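Long-range contacts in lysyl oxidase (Pichia pastoris, PDB 1N9E), which catalyses the oxidative deamination of primary amines, including peptidyl lysine side chains, to aldehydes with a copper ion and a topaquinone cofactor: residues D414-A419 and N468-S473; R546-V551 and I572-L577; E578-N583 and E677-E682. All coordinates share one frame; numbering follows the deposited sequence.

In the fold
All three contacts belong to the copper-containing enzyme domain. Contact 1 lies inside it, its strand 458-473 ending five residues before position 478, the tyrosine that becomes topaquinone and lies close to the copper. Contacts 2 and 3 sit together, about 37 and 38 Å from contact 1 between centres, with contact 3 across the chain's centre from it. They are 13 Å apart between centres and touch: residues 572-577 run straight into 578-583, and a salt bridge joins Arg546 NE of contact 2 to Asp680 OD1 of contact 3 at 2.6 Å. Contact 3 binds a calcium ion, while contacts 1 and 2 both meet the second subunit.

Contact 1 of 3, residues D414-A419 and N468-S473; sequences DCPATA and NVRFIS
Arg470 reaches from strand 458-473 to the backbone of the loop 414-419, where its NH1 gives Asp414 O a weak hydrogen bond of 2.8 Å. The bond is bent, 128° at the hydrogen, and the carbonyl stands obliquely to the guanidinium plane. CG leaves anti to the backbone N (chi1 160°), and the chain runs on to set CD 3.2 Å from Asp414 O; the bend at chi3 (-59°) then turns the guanidinium so that NH1 meets the same oxygen. The group has firmer holds elsewhere: NE donates to Asn481 OD1, and NH1 also donates to Asp447 O of the second subunit.

Packing completes the meeting. The CA of Cys415 and the CD of Pro416 lie at the edge of the guanidinium, and Cys415 SG, in its disulfide with Cys440, rests 4.0 Å from Arg470 CD. Two residues along the strand, Ile472 sends its CD1 across the Asp414 carboxylate, 3.5 Å from OD1. That carboxylate accepts from Val410 N through OD2 and forms a salt bridge through OD1 with Arg452 of the second subunit.

Pro416 to Ala419 form a type I beta turn, closed by Ala419 N to Pro416 O. The whole is a disulfide-tied loop laid against a buried strand at the dimer interface of a copper amine oxidase.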
ATOM      1  N   ASP A 414       9.166 -17.372   7.211  1.00 11.61           N
ATOM      2  CA  ASP A 414       9.642 -16.021   6.956  1.00 10.50           C
ATOM      3  C   ASP A 414       9.736 -15.728   5.457  1.00 13.53           C
ATOM      4  O   ASP A 414       9.656 -14.578   5.018  1.00 12.10           O
ATOM      5  CB  ASP A 414      11.026 -15.836   7.566  1.00 10.54           C
ATOM      6  CG  ASP A 414      10.989 -15.605   9.057  1.00 13.17           C
ATOM      7  OD1 ASP A 414       9.964 -15.130   9.585  1.00 11.26           O
ATOM      8  OD2 ASP A 414      11.968 -15.877   9.783  1.00 11.08           O
ATOM      9  N   CYS A 415       9.917 -16.786   4.682  1.00 13.85           N
ATOM     10  CA  CYS A 415       9.915 -16.705   3.231  1.00 11.58           C
ATOM     11  C   CYS A 415       9.201 -17.961   2.737  1.00 12.19           C
ATOM     12  O   CYS A 415       9.216 -19.004   3.414  1.00 12.63           O
ATOM     13  CB  CYS A 415      11.349 -16.712   2.683  1.00 15.39           C
ATOM     14  SG  CYS A 415      12.479 -15.380   3.225  1.00 16.21           S
ATOM     15  N   PRO A 416       8.573 -17.895   1.571  1.00 11.62           N
ATOM     16  CA  PRO A 416       7.934 -19.088   1.002  1.00 12.17           C
ATOM     17  C   PRO A 416       8.937 -20.246   0.812  1.00 11.39           C
ATOM     18  O   PRO A 416      10.150 -20.034   0.687  1.00 13.09           O
ATOM     19  CB  PRO A 416       7.407 -18.591  -0.350  1.00 12.85           C
ATOM     20  CG  PRO A 416       7.263 -17.096  -0.176  1.00 15.84           C
ATOM     21  CD  PRO A 416       8.412 -16.707   0.713  1.00 11.76           C
ATOM     22  N   ALA A 417       8.420 -21.472   0.790  1.00 12.71           N
ATOM     23  CA  ALA A 417       9.246 -22.681   0.613  1.00 13.56           C
ATOM     24  C   ALA A 417      10.068 -22.690  -0.686  1.00 14.54           C
ATOM     25  O   ALA A 417      11.067 -23.400  -0.782  1.00 14.75           O
ATOM     26  CB  ALA A 417       8.368 -23.916   0.681  1.00 13.75           C
ATOM     27  N   THR A 418       9.659 -21.904  -1.681  1.00 12.66           N
ATOM     28  CA  THR A 418      10.394 -21.851  -2.949  1.00 11.17           C
ATOM     29  C   THR A 418      11.579 -20.881  -2.915  1.00 12.15           C
ATOM     30  O   THR A 418      12.259 -20.702  -3.927  1.00 12.30           O
ATOM     31  CB  THR A 418       9.466 -21.355  -4.084  1.00 13.71           C
ATOM     32  OG1 THR A 418       8.850 -20.130  -3.670  1.00 13.81           O
ATOM     33  CG2 THR A 418       8.288 -22.307  -4.326  1.00 12.67           C
ATOM     34  N   ALA A 419      11.836 -20.246  -1.773  1.00 11.73           N
ATOM     35  CA  ALA A 419      12.952 -19.316  -1.702  1.00 10.48           C
ATOM     36  C   ALA A 419      14.300 -20.009  -1.748  1.00 12.30           C
ATOM     37  O   ALA A 419      14.439 -21.179  -1.362  1.00 13.44           O
ATOM     38  CB  ALA A 419      12.864 -18.430  -0.414  1.00 12.81           C
ATOM     39  N   ASN A 468      11.520 -11.167  -5.334  1.00  8.14           N
ATOM     40  CA  ASN A 468      11.503 -10.609  -3.979  1.00  9.31           C
ATOM     41  C   ASN A 468      12.777 -10.966  -3.246  1.00 11.28           C
ATOM     42  O   ASN A 468      13.191 -12.126  -3.261  1.00  9.95           O
ATOM     43  CB  ASN A 468      10.327 -11.181  -3.226  1.00 10.34           C
ATOM     44  CG  ASN A 468       9.016 -10.763  -3.830  1.00 10.66           C
ATOM     45  OD1 ASN A 468       8.450  -9.761  -3.423  1.00 11.63           O
ATOM     46  ND2 ASN A 468       8.527 -11.528  -4.814  1.00  8.85           N
ATOM     47  N   VAL A 469      13.391  -9.968  -2.614  1.00  9.33           N
ATOM     48  CA  VAL A 469      14.581 -10.167  -1.808  1.00 10.20           C
ATOM     49  C   VAL A 469      14.182  -9.692  -0.415  1.00 10.49           C
ATOM     50  O   VAL A 469      13.757  -8.545  -0.245  1.00 11.37           O
ATOM     51  CB  VAL A 469      15.761  -9.302  -2.299  1.00  9.08           C
ATOM     52  CG1 VAL A 469      17.029  -9.610  -1.474  1.00 12.63           C
ATOM     53  CG2 VAL A 469      16.039  -9.587  -3.808  1.00 16.91           C
ATOM     54  N   ARG A 470      14.311 -10.564   0.573  1.00  9.38           N
ATOM     55  CA  ARG A 470      13.932 -10.220   1.950  1.00  9.44           C
ATOM     56  C   ARG A 470      15.024 -10.529   2.952  1.00 10.68           C
ATOM     57  O   ARG A 470      15.765 -11.510   2.807  1.00 11.34           O
ATOM     58  CB  ARG A 470      12.668 -11.009   2.372  1.00 10.04           C
ATOM     59  CG  ARG A 470      12.425 -11.126   3.895  1.00 10.57           C
ATOM     60  CD  ARG A 470      11.067 -11.780   4.318  1.00 12.39           C
ATOM     61  NE  ARG A 470       9.948 -11.012   3.781  1.00 11.00           N
ATOM     62  CZ  ARG A 470       8.920 -11.535   3.116  1.00 10.18           C
ATOM     63  NH1 ARG A 470       8.865 -12.847   2.903  1.00 10.78           N
ATOM     64  NH2 ARG A 470       7.955 -10.741   2.666  1.00 12.58           N
ATOM     65  N   PHE A 471      15.132  -9.688   3.975  1.00 10.68           N
ATOM     66  CA  PHE A 471      15.798 -10.151   5.189  1.00  9.99           C
ATOM     67  C   PHE A 471      15.023  -9.599   6.364  1.00  9.14           C
ATOM     68  O   PHE A 471      14.272  -8.639   6.210  1.00 10.63           O
ATOM     69  CB  PHE A 471      17.314  -9.884   5.278  1.00 11.86           C
ATOM     70  CG  PHE A 471      17.685  -8.487   5.711  1.00 11.55           C
ATOM     71  CD1 PHE A 471      17.582  -7.433   4.827  1.00 13.99           C
ATOM     72  CD2 PHE A 471      18.136  -8.246   7.002  1.00 13.12           C
ATOM     73  CE1 PHE A 471      17.925  -6.131   5.217  1.00 16.44           C
ATOM     74  CE2 PHE A 471      18.490  -6.935   7.421  1.00 11.85           C
ATOM     75  CZ  PHE A 471      18.382  -5.882   6.516  1.00 10.27           C
ATOM     76  N   ILE A 472      15.200 -10.209   7.526  1.00  8.85           N
ATOM     77  CA  ILE A 472      14.470  -9.809   8.726  1.00  9.63           C
ATOM     78  C   ILE A 472      15.489  -9.571   9.818  1.00 10.22           C
ATOM     79  O   ILE A 472      16.334 -10.437  10.105  1.00 12.47           O
ATOM     80  CB  ILE A 472      13.518 -10.908   9.134  1.00  9.64           C
ATOM     81  CG1 ILE A 472      12.403 -11.021   8.095  1.00 11.50           C
ATOM     82  CG2 ILE A 472      12.931 -10.607  10.504  1.00 10.58           C
ATOM     83  CD1 ILE A 472      11.393 -12.150   8.397  1.00  9.83           C
ATOM     84  N   SER A 473      15.417  -8.396  10.427  1.00 10.00           N
ATOM     85  CA  SER A 473      16.351  -8.084  11.487  1.00 10.04           C
ATOM     86  C   SER A 473      15.584  -7.976  12.794  1.00 10.84           C
ATOM     87  O   SER A 473      14.786  -7.037  12.978  1.00  9.88           O
ATOM     88  CB  SER A 473      17.067  -6.756  11.177  1.00 10.44           C
ATOM     89  OG  SER A 473      18.032  -6.438  12.178  1.00 12.20           O
TER

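Contact 2 of 3, residues R546-V551 and I572-L577; sequences RASKYV and IAREVL
Residues 546-551 and 572-577 pair as antiparallel strands, their axes 4.4 Å apart at closest and 160° between directions, with Lys549-Glu575 and Val551-Ala573 as hydrogen-bonded pairs and Ser548-Val576 and Tyr550-Arg574 as non-hydrogen-bonded ones. Glu575 N to Lys549 O, at 2.9 Å, is nearly straight; Leu577 N to Ala547 O extends the pairing at one end, where a water links Ala547 N to Leu577 O.

On the face bearing Ser548, Tyr550, Arg574 and Val576, Arg574 lays its aliphatic part over one face of the Tyr550 ring: CB makes a CH-pi contact 4.1 Å from the ring centroid, and CD runs on to 3.7 Å from OH. Its chain, extended from CG to NE with CG anti to the backbone N (chi1 174°), then carries the guanidinium past Ser548 CB, tilted 56° to the ring. Ile572 CD1 touches Tyr550 CD2 obliquely at 4.0 Å. Without the Tyr550 ring, as with an alanine here, the Arg574 methylenes and the Ile572 CD1 methyl would probably lose the surface they pack on, and a gap would open between them.

On the other face, Lys549 and Glu575 form a salt bridge whose modelled atoms are implausibly close, leaving its geometry doubtful, and Val551 CG2 packs 3.6 Å from Glu575 CD. Beyond the last bridge, Leu577 CD1 rests on Ala547 CB at 3.9 Å.

These are the two arms of the hairpin 544-558/566-576. Strand 593-599 pairs with the far side of 544-558, and its Glu598 receives both Arg574 NH2 and Ser548 OG; Leu517 and Ala513 of the second subunit pack on Tyr550 and Ile572.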
ATOM      1  N   ARG A 546      18.438  15.326 -13.700  1.00 13.39           N
ATOM      2  CA  ARG A 546      17.716  16.482 -13.171  1.00 12.82           C
ATOM      3  C   ARG A 546      16.602  15.891 -12.335  1.00 13.83           C
ATOM      4  O   ARG A 546      16.196  14.739 -12.576  1.00 16.26           O
ATOM      5  CB  ARG A 546      17.021  17.341 -14.245  1.00 15.31           C
ATOM      6  CG  ARG A 546      17.874  17.999 -15.276  1.00 20.03           C
ATOM      7  CD  ARG A 546      17.211  19.229 -15.990  1.00 24.37           C
ATOM      8  NE  ARG A 546      18.336  19.767 -16.717  1.00 35.37           N
ATOM      9  CZ  ARG A 546      18.728  19.277 -17.864  1.00 27.15           C
ATOM     10  NH1 ARG A 546      18.058  18.264 -18.382  1.00 26.79           N
ATOM     11  NH2 ARG A 546      19.771  19.792 -18.494  1.00 36.19           N
ATOM     12  N   ALA A 547      16.108  16.656 -11.366  1.00 12.68           N
ATOM     13  CA  ALA A 547      14.993  16.207 -10.559  1.00 12.44           C
ATOM     14  C   ALA A 547      13.916  17.237 -10.856  1.00 14.79           C
ATOM     15  O   ALA A 547      14.188  18.449 -10.925  1.00 16.25           O
ATOM     16  CB  ALA A 547      15.354  16.224  -9.105  1.00 13.22           C
ATOM     17  N   SER A 548      12.694  16.764 -11.039  1.00 11.08           N
ATOM     18  CA  SER A 548      11.607  17.655 -11.385  1.00 11.53           C
ATOM     19  C   SER A 548      10.341  17.193 -10.695  1.00 13.60           C
ATOM     20  O   SER A 548      10.273  16.066 -10.178  1.00 13.46           O
ATOM     21  CB  SER A 548      11.394  17.644 -12.899  1.00 12.51           C
ATOM     22  OG  SER A 548      10.863  16.383 -13.293  1.00 13.28           O
ATOM     23  N   LYS A 549       9.335  18.052 -10.679  1.00 12.56           N
ATOM     24  CA  LYS A 549       8.035  17.603 -10.177  1.00 16.71           C
ATOM     25  C   LYS A 549       6.984  18.099 -11.136  1.00 15.22           C
ATOM     26  O   LYS A 549       7.073  19.227 -11.620  1.00 15.51           O
ATOM     27  CB  LYS A 549       7.754  18.025  -8.739  1.00 17.75           C
ATOM     28  CG  LYS A 549       7.840  19.465  -8.417  1.00 27.36           C
ATOM     29  CD  LYS A 549       7.453  19.640  -6.952  1.00 30.32           C
ATOM     30  CE  LYS A 549       7.936  20.969  -6.440  1.00 41.61           C
ATOM     31  NZ  LYS A 549       7.655  22.047  -7.420  1.00 37.87           N
ATOM     32  N   TYR A 550       6.002  17.259 -11.425  1.00 13.36           N
ATOM     33  CA  TYR A 550       4.813  17.750 -12.108  1.00 12.24           C
ATOM     34  C   TYR A 550       3.837  18.150 -11.010  1.00 12.90           C
ATOM     35  O   TYR A 550       3.331  17.285 -10.281  1.00 14.26           O
ATOM     36  CB  TYR A 550       4.188  16.698 -13.034  1.00 10.00           C
ATOM     37  CG  TYR A 550       4.937  16.628 -14.343  1.00 13.78           C
ATOM     38  CD1 TYR A 550       6.015  15.777 -14.485  1.00 16.14           C
ATOM     39  CD2 TYR A 550       4.571  17.417 -15.424  1.00 17.12           C
ATOM     40  CE1 TYR A 550       6.729  15.706 -15.698  1.00 20.44           C
ATOM     41  CE2 TYR A 550       5.268  17.352 -16.627  1.00 13.53           C
ATOM     42  CZ  TYR A 550       6.343  16.491 -16.747  1.00 15.68           C
ATOM     43  OH  TYR A 550       7.052  16.410 -17.934  1.00 17.46           O
ATOM     44  N   VAL A 551       3.575  19.446 -10.892  1.00 10.40           N
ATOM     45  CA  VAL A 551       2.669  19.971  -9.885  1.00 10.99           C
ATOM     46  C   VAL A 551       1.262  20.006 -10.467  1.00 11.74           C
ATOM     47  O   VAL A 551       1.051  20.497 -11.586  1.00 12.80           O
ATOM     48  CB  VAL A 551       3.084  21.400  -9.460  1.00 14.17           C
ATOM     49  CG1 VAL A 551       2.094  21.991  -8.469  1.00 14.71           C
ATOM     50  CG2 VAL A 551       4.507  21.380  -8.870  1.00 14.64           C
ATOM     51  N   ILE A 572      -1.290  20.508 -15.127  1.00 10.46           N
ATOM     52  CA  ILE A 572       0.016  20.137 -14.603  1.00 10.81           C
ATOM     53  C   ILE A 572       1.050  21.183 -15.025  1.00 11.99           C
ATOM     54  O   ILE A 572       0.912  21.838 -16.071  1.00 13.73           O
ATOM     55  CB  ILE A 572       0.462  18.764 -15.170  1.00 14.33           C
ATOM     56  CG1 ILE A 572       0.220  18.720 -16.692  1.00 14.99           C
ATOM     57  CG2 ILE A 572      -0.302  17.641 -14.474  1.00 12.60           C
ATOM     58  CD1 ILE A 572       1.167  17.834 -17.458  1.00 17.67           C
ATOM     59  N   ALA A 573       2.091  21.348 -14.216  1.00  9.63           N
ATOM     60  CA  ALA A 573       3.195  22.205 -14.603  1.00 12.42           C
ATOM     61  C   ALA A 573       4.466  21.542 -14.121  1.00 12.50           C
ATOM     62  O   ALA A 573       4.567  21.180 -12.956  1.00 13.32           O
ATOM     63  CB  ALA A 573       3.056  23.587 -13.988  1.00 15.46           C
ATOM     64  N   ARG A 574       5.425  21.385 -15.023  1.00 13.73           N
ATOM     65  CA  ARG A 574       6.710  20.838 -14.643  1.00 14.16           C
ATOM     66  C   ARG A 574       7.619  21.896 -14.012  1.00 14.57           C
ATOM     67  O   ARG A 574       7.840  22.969 -14.589  1.00 13.57           O
ATOM     68  CB  ARG A 574       7.412  20.231 -15.867  1.00 14.66           C
ATOM     69  CG  ARG A 574       8.837  19.747 -15.610  1.00 12.80           C
ATOM     70  CD  ARG A 574       9.410  19.017 -16.790  1.00 13.33           C
ATOM     71  NE  ARG A 574      10.833  18.674 -16.792  1.00 14.32           N
ATOM     72  CZ  ARG A 574      11.817  19.512 -17.117  1.00 12.89           C
ATOM     73  NH1 ARG A 574      11.546  20.771 -17.465  1.00 13.86           N
ATOM     74  NH2 ARG A 574      13.082  19.100 -17.096  1.00 12.23           N
ATOM     75  N   GLU A 575       8.145  21.589 -12.831  1.00 13.56           N
ATOM     76  CA  GLU A 575       9.077  22.488 -12.154  1.00 13.41           C
ATOM     77  C   GLU A 575      10.375  21.737 -11.957  1.00 15.02           C
ATOM     78  O   GLU A 575      10.372  20.605 -11.470  1.00 15.29           O
ATOM     79  CB  GLU A 575       8.517  22.932 -10.793  1.00 18.84           C
ATOM     80  CG  GLU A 575       7.148  23.592 -10.884  1.00 20.18           C
ATOM     81  CD  GLU A 575       6.638  24.145  -9.556  1.00 30.95           C
ATOM     82  OE1 GLU A 575       7.143  23.737  -8.484  1.00 27.65           O
ATOM     83  OE2 GLU A 575       5.724  24.996  -9.586  1.00 32.43           O
ATOM     84  N   VAL A 576      11.491  22.353 -12.333  1.00 14.83           N
ATOM     85  CA  VAL A 576      12.784  21.738 -12.107  1.00 14.01           C
ATOM     86  C   VAL A 576      13.270  22.099 -10.707  1.00 13.25           C
ATOM     87  O   VAL A 576      13.168  23.264 -10.298  1.00 16.60           O
ATOM     88  CB  VAL A 576      13.825  22.218 -13.151  1.00 14.23           C
ATOM     89  CG1 VAL A 576      15.202  21.672 -12.817  1.00 13.39           C
ATOM     90  CG2 VAL A 576      13.407  21.807 -14.564  1.00 16.88           C
ATOM     91  N   LEU A 577      13.793  21.120  -9.965  1.00 12.93           N
ATOM     92  CA  LEU A 577      14.341  21.358  -8.623  1.00 13.80           C
ATOM     93  C   LEU A 577      15.776  21.766  -8.902  1.00 16.11           C
ATOM     94  O   LEU A 577      16.630  20.934  -9.147  1.00 15.87           O
ATOM     95  CB  LEU A 577      14.265  20.073  -7.799  1.00 16.29           C
ATOM     96  CG  LEU A 577      12.813  19.644  -7.560  1.00 21.97           C
ATOM     97  CD1 LEU A 577      12.684  18.204  -7.117  1.00 21.81           C
ATOM     98  CD2 LEU A 577      12.165  20.568  -6.542  1.00 33.34           C
TER
HETATM   99  O   HOH W   1      17.462  19.166 -11.070  1.00 18.15           O

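Contact 3 of 3, residues E578-N583 and E677-E682; sequences EKEDFN and ESLDGE. With CA (calcium ion), chain O.
Glu580 and Glu677 reach side by side to one calcium ion, with their carboxylate planes turned 48° apart. Glu580 grips the metal with both oxygens, OE1 at 2.5 Å and OE2 at 2.4 Å, whereas Glu677 binds through OE1 alone, at 2.3 Å. Beyond CG both chains run extended (chi2 170° and 175°), so that both carboxylates reach the metal, Glu580 OE1 passing close by Glu677 N. Two waters, Phe673 O and Asp675 complete the site.

Hydrogen bonds tie the backbones beneath. Leu679 N donates to Glu578 O at 2.9 Å, and Glu580 N to Glu677 O at 2.8 Å, enclosing the single bridge between Lys579 and Ser678. Glu677 N meets Glu580 OE1 from above its carboxylate plane, and Lys646 N donates to Glu580 OE2. A water joins Glu578 O to Ser678 OG, which accepts from Asp680 N in an ST turn.

Leu679 supplies the apolar packing: CD1 lies against the Lys579-Glu580 peptide, and CD2, crossing Glu580 at about a right angle, is 3.9 Å from its CG.

At the far end the acids of Glu578 and Asp680 lie alongside, OE1 and OD2 only 2.4 Å apart, so one of them probably holds a proton; Arg546 pairs with Asp680 OD1. Lys648 meets Glu677 OE2. The calcium probably offsets the charge gathered by Glu580, Glu677 and Asp675, and it cross-links two loops 94 residues apart in sequence.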
ATOM      1  N   GLU A 578      16.036  23.072  -8.861  1.00 14.69           N
ATOM      2  CA  GLU A 578      17.312  23.585  -9.357  1.00 17.40           C
ATOM      3  C   GLU A 578      18.521  23.407  -8.455  1.00 15.62           C
ATOM      4  O   GLU A 578      19.644  23.221  -8.945  1.00 16.42           O
ATOM      5  CB  GLU A 578      17.166  25.088  -9.646  1.00 16.70           C
ATOM      6  CG  GLU A 578      16.186  25.417 -10.756  1.00 22.89           C
ATOM      7  CD  GLU A 578      16.696  25.056 -12.135  1.00 21.69           C
ATOM      8  OE1 GLU A 578      17.865  24.616 -12.268  1.00 22.21           O
ATOM      9  OE2 GLU A 578      15.915  25.218 -13.101  1.00 21.46           O
ATOM     10  N   LYS A 579      18.290  23.469  -7.152  1.00 17.48           N
ATOM     11  CA  LYS A 579      19.377  23.411  -6.184  1.00 15.27           C
ATOM     12  C   LYS A 579      18.960  22.608  -4.974  1.00 16.32           C
ATOM     13  O   LYS A 579      17.781  22.407  -4.743  1.00 16.83           O
ATOM     14  CB  LYS A 579      19.741  24.814  -5.689  1.00 14.28           C
ATOM     15  CG  LYS A 579      20.507  25.667  -6.694  1.00 24.72           C
ATOM     16  CD  LYS A 579      19.571  26.522  -7.529  1.00 24.49           C
ATOM     17  CE  LYS A 579      20.348  27.481  -8.437  1.00 39.95           C
ATOM     18  NZ  LYS A 579      19.463  28.266  -9.354  1.00 41.25           N
ATOM     19  N   GLU A 580      19.947  22.156  -4.204  1.00 13.69           N
ATOM     20  CA  GLU A 580      19.654  21.464  -2.954  1.00 14.75           C
ATOM     21  C   GLU A 580      18.817  22.387  -2.058  1.00 16.43           C
ATOM     22  O   GLU A 580      19.091  23.593  -1.937  1.00 15.79           O
ATOM     23  CB  GLU A 580      20.946  21.041  -2.249  1.00 12.07           C
ATOM     24  CG  GLU A 580      21.729  19.986  -3.008  1.00 10.88           C
ATOM     25  CD  GLU A 580      23.114  19.767  -2.427  1.00 13.65           C
ATOM     26  OE1 GLU A 580      23.639  20.715  -1.801  1.00 13.56           O
ATOM     27  OE2 GLU A 580      23.679  18.664  -2.586  1.00 11.61           O
ATOM     28  N   ASP A 581      17.795  21.807  -1.434  1.00 13.60           N
ATOM     29  CA  ASP A 581      16.873  22.559  -0.598  1.00 14.96           C
ATOM     30  C   ASP A 581      17.050  22.061   0.829  1.00 15.76           C
ATOM     31  O   ASP A 581      16.791  20.889   1.120  1.00 13.65           O
ATOM     32  CB  ASP A 581      15.432  22.306  -1.087  1.00 16.82           C
ATOM     33  CG  ASP A 581      14.390  23.202  -0.408  1.00 19.78           C
ATOM     34  OD1 ASP A 581      14.663  23.752   0.679  1.00 18.93           O
ATOM     35  OD2 ASP A 581      13.257  23.407  -0.908  1.00 20.69           O
ATOM     36  N   PHE A 582      17.491  22.946   1.717  1.00 13.14           N
ATOM     37  CA  PHE A 582      17.665  22.601   3.121  1.00 13.98           C
ATOM     38  C   PHE A 582      16.396  22.003   3.742  1.00 11.84           C
ATOM     39  O   PHE A 582      16.485  21.177   4.640  1.00 13.09           O
ATOM     40  CB  PHE A 582      18.126  23.799   3.974  1.00 13.95           C
ATOM     41  CG  PHE A 582      18.452  23.395   5.381  1.00 15.06           C
ATOM     42  CD1 PHE A 582      19.721  22.941   5.719  1.00 20.60           C
ATOM     43  CD2 PHE A 582      17.482  23.455   6.363  1.00 18.97           C
ATOM     44  CE1 PHE A 582      19.998  22.562   7.047  1.00 17.57           C
ATOM     45  CE2 PHE A 582      17.759  23.079   7.668  1.00 23.12           C
ATOM     46  CZ  PHE A 582      19.010  22.636   8.001  1.00 20.88           C
ATOM     47  N   ASN A 583      15.223  22.418   3.274  1.00 12.13           N
ATOM     48  CA  ASN A 583      13.979  21.949   3.886  1.00 16.16           C
ATOM     49  C   ASN A 583      13.604  20.529   3.474  1.00 15.85           C
ATOM     50  O   ASN A 583      12.679  19.940   4.045  1.00 14.42           O
ATOM     51  CB  ASN A 583      12.784  22.861   3.521  1.00 15.57           C
ATOM     52  CG  ASN A 583      12.893  24.265   4.118  1.00 21.29           C
ATOM     53  OD1 ASN A 583      12.500  25.252   3.488  1.00 26.48           O
ATOM     54  ND2 ASN A 583      13.420  24.356   5.321  1.00 15.91           N
ATOM     55  N   GLU A 677      23.856  23.339  -3.507  1.00 12.86           N
ATOM     56  CA  GLU A 677      24.492  23.028  -4.774  1.00 11.97           C
ATOM     57  C   GLU A 677      23.476  22.802  -5.875  1.00 16.03           C
ATOM     58  O   GLU A 677      22.363  22.333  -5.640  1.00 14.35           O
ATOM     59  CB  GLU A 677      25.422  21.828  -4.646  1.00 13.20           C
ATOM     60  CG  GLU A 677      26.601  22.122  -3.728  1.00 11.91           C
ATOM     61  CD  GLU A 677      27.480  20.916  -3.475  1.00 22.54           C
ATOM     62  OE1 GLU A 677      26.951  19.853  -3.095  1.00 13.51           O
ATOM     63  OE2 GLU A 677      28.712  21.029  -3.652  1.00 19.29           O
ATOM     64  N   SER A 678      23.868  23.148  -7.094  1.00 15.51           N
ATOM     65  CA  SER A 678      23.020  22.890  -8.238  1.00 15.09           C
ATOM     66  C   SER A 678      22.741  21.396  -8.385  1.00 13.88           C
ATOM     67  O   SER A 678      23.630  20.571  -8.191  1.00 15.40           O
ATOM     68  CB  SER A 678      23.715  23.377  -9.519  1.00 15.77           C
ATOM     69  OG  SER A 678      22.924  23.083 -10.659  1.00 16.21           O
ATOM     70  N   LEU A 679      21.498  21.058  -8.729  1.00 14.92           N
ATOM     71  CA  LEU A 679      21.146  19.692  -9.069  1.00 15.36           C
ATOM     72  C   LEU A 679      20.758  19.625 -10.543  1.00 16.57           C
ATOM     73  O   LEU A 679      20.277  18.595 -11.028  1.00 13.57           O
ATOM     74  CB  LEU A 679      19.944  19.251  -8.229  1.00 14.67           C
ATOM     75  CG  LEU A 679      20.169  19.228  -6.724  1.00 17.29           C
ATOM     76  CD1 LEU A 679      18.861  18.936  -5.993  1.00 15.20           C
ATOM     77  CD2 LEU A 679      21.222  18.178  -6.378  1.00 20.22           C
ATOM     78  N   ASP A 680      20.965  20.724 -11.264  1.00 15.40           N
ATOM     79  CA  ASP A 680      20.475  20.819 -12.634  1.00 18.63           C
ATOM     80  C   ASP A 680      21.506  20.292 -13.629  1.00 17.99           C
ATOM     81  O   ASP A 680      22.345  21.053 -14.113  1.00 20.30           O
ATOM     82  CB  ASP A 680      20.095  22.281 -12.906  1.00 18.81           C
ATOM     83  CG  ASP A 680      19.184  22.454 -14.108  1.00 23.61           C
ATOM     84  OD1 ASP A 680      19.081  21.531 -14.936  1.00 24.40           O
ATOM     85  OD2 ASP A 680      18.530  23.500 -14.298  1.00 30.30           O
ATOM     86  N   GLY A 681      21.426  18.989 -13.919  1.00 15.50           N
ATOM     87  CA  GLY A 681      22.388  18.305 -14.763  1.00 13.20           C
ATOM     88  C   GLY A 681      23.537  17.875 -13.877  1.00 18.03           C
ATOM     89  O   GLY A 681      24.668  18.331 -14.038  1.00 18.69           O
ATOM     90  N   GLU A 682      23.255  16.990 -12.925  1.00 13.74           N
ATOM     91  CA  GLU A 682      24.273  16.540 -11.991  1.00 12.94           C
ATOM     92  C   GLU A 682      23.950  15.106 -11.589  1.00 14.02           C
ATOM     93  O   GLU A 682      22.846  14.621 -11.843  1.00 13.01           O
ATOM     94  CB  GLU A 682      24.288  17.402 -10.720  1.00 14.20           C
ATOM     95  CG  GLU A 682      24.507  18.909 -10.866  1.00 16.38           C
ATOM     96  CD  GLU A 682      25.923  19.276 -11.261  1.00 21.19           C
ATOM     97  OE1 GLU A 682      26.843  18.433 -11.118  1.00 20.63           O
ATOM     98  OE2 GLU A 682      26.089  20.425 -11.713  1.00 27.90           O
TER
HETATM   99 CA    CA O 803      25.625  19.283  -1.352  1.00 13.13          CA
HETATM  100  O   HOH W   2      21.077  25.254 -10.652  1.00 26.09           O
HETATM  101  O   HOH W   3      26.094  17.065  -1.816  1.00 13.75           O
HETATM  102  O   HOH W   4      27.687  18.929  -0.075  1.00 12.81           O